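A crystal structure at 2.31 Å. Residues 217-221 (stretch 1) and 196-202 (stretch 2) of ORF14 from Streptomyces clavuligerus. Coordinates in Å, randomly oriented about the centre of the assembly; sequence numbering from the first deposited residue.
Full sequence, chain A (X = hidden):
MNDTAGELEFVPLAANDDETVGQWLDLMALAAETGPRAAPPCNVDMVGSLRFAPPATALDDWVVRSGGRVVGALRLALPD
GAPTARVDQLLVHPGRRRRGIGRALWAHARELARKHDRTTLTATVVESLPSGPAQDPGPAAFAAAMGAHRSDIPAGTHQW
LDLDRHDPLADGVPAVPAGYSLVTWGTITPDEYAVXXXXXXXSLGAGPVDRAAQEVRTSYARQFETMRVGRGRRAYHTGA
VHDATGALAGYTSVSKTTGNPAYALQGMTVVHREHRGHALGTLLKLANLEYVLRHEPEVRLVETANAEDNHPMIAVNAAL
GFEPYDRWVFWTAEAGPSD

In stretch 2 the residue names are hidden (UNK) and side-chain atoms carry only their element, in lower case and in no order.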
# COMPACT_ATOMS: atom_id res chain seq x y z
N ARG A 217 -10.57 -1.88 -20.96
CA ARG A 217 -11.34 -0.77 -20.49
C ARG A 217 -10.86 -0.47 -19.10
O ARG A 217 -10.51 -1.39 -18.37
CB ARG A 217 -12.81 -1.18 -20.36
CG ARG A 217 -13.70 0.01 -20.36
CD ARG A 217 -15.19 -0.32 -20.38
NE ARG A 217 -15.92 0.53 -19.43
CZ ARG A 217 -16.41 0.04 -18.29
NH1 ARG A 217 -16.21 -1.25 -18.02
NH2 ARG A 217 -17.08 0.82 -17.43
N THR A 218 -10.86 0.80 -18.72
CA THR A 218 -10.61 1.15 -17.32
C THR A 218 -11.92 1.53 -16.65
O THR A 218 -12.86 1.98 -17.29
CB THR A 218 -9.53 2.25 -17.19
OG1 THR A 218 -8.38 1.87 -17.95
CG2 THR A 218 -9.13 2.46 -15.73
N SER A 219 -12.03 1.30 -15.36
CA SER A 219 -13.26 1.70 -14.72
C SER A 219 -13.01 1.92 -13.25
O SER A 219 -12.00 1.45 -12.69
CB SER A 219 -14.41 0.69 -14.97
OG SER A 219 -14.02 -0.65 -14.66
N TYR A 220 -13.93 2.65 -12.62
CA TYR A 220 -13.81 2.95 -11.24
C TYR A 220 -14.39 1.71 -10.54
O TYR A 220 -15.46 1.22 -10.94
CB TYR A 220 -14.60 4.23 -10.91
CG TYR A 220 -14.31 4.74 -9.51
CD1 TYR A 220 -13.25 5.61 -9.28
CD2 TYR A 220 -15.07 4.32 -8.42
CE1 TYR A 220 -12.94 6.03 -8.01
CE2 TYR A 220 -14.81 4.77 -7.14
CZ TYR A 220 -13.72 5.62 -6.95
OH TYR A 220 -13.45 6.07 -5.69
N ALA A 221 -13.68 1.18 -9.55
CA ALA A 221 -14.08 -0.04 -8.89
C ALA A 221 -14.55 0.27 -7.49
O ALA A 221 -13.76 0.49 -6.61
CB ALA A 221 -12.94 -0.99 -8.86
N UNK A 196 -14.44 10.12 -14.70
CA UNK A 196 -13.32 11.03 -14.94
C UNK A 196 -12.05 10.61 -14.17
O UNK A 196 -10.95 10.75 -14.70
c UNK A 196 -15.38 12.29 -14.77
c UNK A 196 -13.86 12.37 -14.44
c UNK A 196 -15.73 10.83 -14.53
N UNK A 197 -12.21 10.14 -12.93
CA UNK A 197 -11.13 9.58 -12.19
C UNK A 197 -10.51 8.39 -12.93
O UNK A 197 -9.28 8.18 -12.91
c UNK A 197 -11.54 10.34 -9.81
c UNK A 197 -11.56 9.16 -10.74
c UNK A 197 -10.66 8.05 -10.18
N UNK A 198 -11.33 7.55 -13.54
CA UNK A 198 -10.74 6.39 -14.11
C UNK A 198 -10.05 6.74 -15.43
O UNK A 198 -9.09 6.08 -15.81
c UNK A 198 -11.77 5.29 -14.29
o UNK A 198 -12.61 5.65 -15.35
N UNK A 199 -10.52 7.77 -16.14
CA UNK A 199 -9.89 8.12 -17.40
C UNK A 199 -8.60 8.93 -17.14
O UNK A 199 -7.83 9.22 -18.06
o UNK A 199 -13.88 11.04 -18.18
o UNK A 199 -13.03 9.98 -19.89
c UNK A 199 -11.73 9.96 -17.82
c UNK A 199 -10.88 8.80 -18.39
c UNK A 199 -12.97 10.35 -18.70
N UNK A 200 -8.37 9.27 -15.88
CA UNK A 200 -7.08 9.84 -15.52
C UNK A 200 -6.07 8.72 -15.25
O UNK A 200 -5.32 8.82 -14.29
c UNK A 200 -7.14 12.27 -14.33
c UNK A 200 -7.20 10.74 -14.28
c UNK A 200 -8.18 12.87 -15.25
c UNK A 200 -7.33 12.79 -12.93
N UNK A 201 -6.09 7.62 -16.03
CA UNK A 201 -4.90 6.73 -16.14
C UNK A 201 -4.35 6.89 -17.53
O UNK A 201 -3.61 6.04 -18.00
o UNK A 201 -4.07 6.25 -13.39
c UNK A 201 -5.67 4.92 -14.51
c UNK A 201 -5.17 5.24 -15.88
c UNK A 201 -5.30 6.01 -13.50
o UNK A 201 -6.21 6.61 -12.85
N UNK A 202 -4.72 7.99 -18.19
CA UNK A 202 -4.25 8.27 -19.53
C UNK A 202 -2.83 8.81 -19.48
O UNK A 202 -2.47 9.66 -20.29
c UNK A 202 -5.59 10.65 -19.70
c UNK A 202 -6.00 11.49 -20.92
c UNK A 202 -4.58 11.41 -18.77
c UNK A 202 -5.15 9.29 -20.27

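Position 196 carries three side-chain carbons and no heteroatom, and the chain they form closes back onto the backbone N. A five-membered ring through the main-chain nitrogen is unique to proline among the standard residues, so this is Pro-196; its phi of -61° suits the ring. It makes no contact with stretch 1.

Position 197 has three carbons, one of which, CB, is bonded to the other two. Forking at the first side-chain atom without any oxygen identifies Val-197; threonine would need an oxygen on one branch. Its CA-to-CB bond points toward stretch 1, and its CG1 lies 3.7 Å from CD1 of Tyr-220.

Position 198 shows one carbon followed by one oxygen. The terminal atom is an oxygen, 1.4 Å from CB of the same residue, which excludes cysteine: Ser-198. Its CA-to-CB bond points toward stretch 1, and CB approaches the stretch 1 backbone, 3.7 Å from C of Ser-219 and 3.8 Å from N of Tyr-220. The hydroxyl, with chi1 at 73° (p), makes no hydrogen bond to stretch 1; OG is hydrogen-bonded to a residue just outside the two stretches.

Position 199 has three carbons in a row, the last bearing two oxygens. A fork at the third carbon, not the second, means glutamate rather than aspartate, and the choice of carboxylate over amide rests on both terminal atoms being oxygen: Glu-199. Its end leads away from stretch 1, and its CB, 6.8 Å from CB of Thr-218, is its nearest side-chain atom.

Position 200 has four carbons forked at the second, the pattern of Leu-200. It is buried, but against other parts of the protein, since stretch 1 is out of its reach.

Position 201 repeats the pattern of three carbons and two terminal oxygens, giving Glu-201. Its CG lies 4.4 Å from CG2 of Thr-218, a loose contact made by the aliphatic part of the chain.

Position 202 again has four carbons forked at the second, hence Leu-202, which lies beyond the reach of stretch 1.

The contact is small, burying 217 Å² in total, and no hydrogen bond crosses it; packing alone joins the two segments. Ser-198 has the largest covered area of any residue here, 64 Å², and its CA lies 5.4 Å from the CA of Ser-219, the nearest pairing across the stretches. The CA-to-CB bond of Ser-219 points away, leaving its main chain facing the helix. CG2 of Thr-218 rests 3.6 Å from O of Ser-198, a van der Waals contact because a methyl group is no conventional donor. O of Ser-198 also accepts a weak hydrogen bond from N of Glu-201, at 3.4 Å. Tyr-220, with chi1 at -169° (t), meets CG1 of Val-197 at its ring edge, near the ring plane, so this apolar contact is not face-on packing. The OH of Tyr-220 is hydrogen-bonded elsewhere in the structure.

Stretch 2 196-202: PVSELEL
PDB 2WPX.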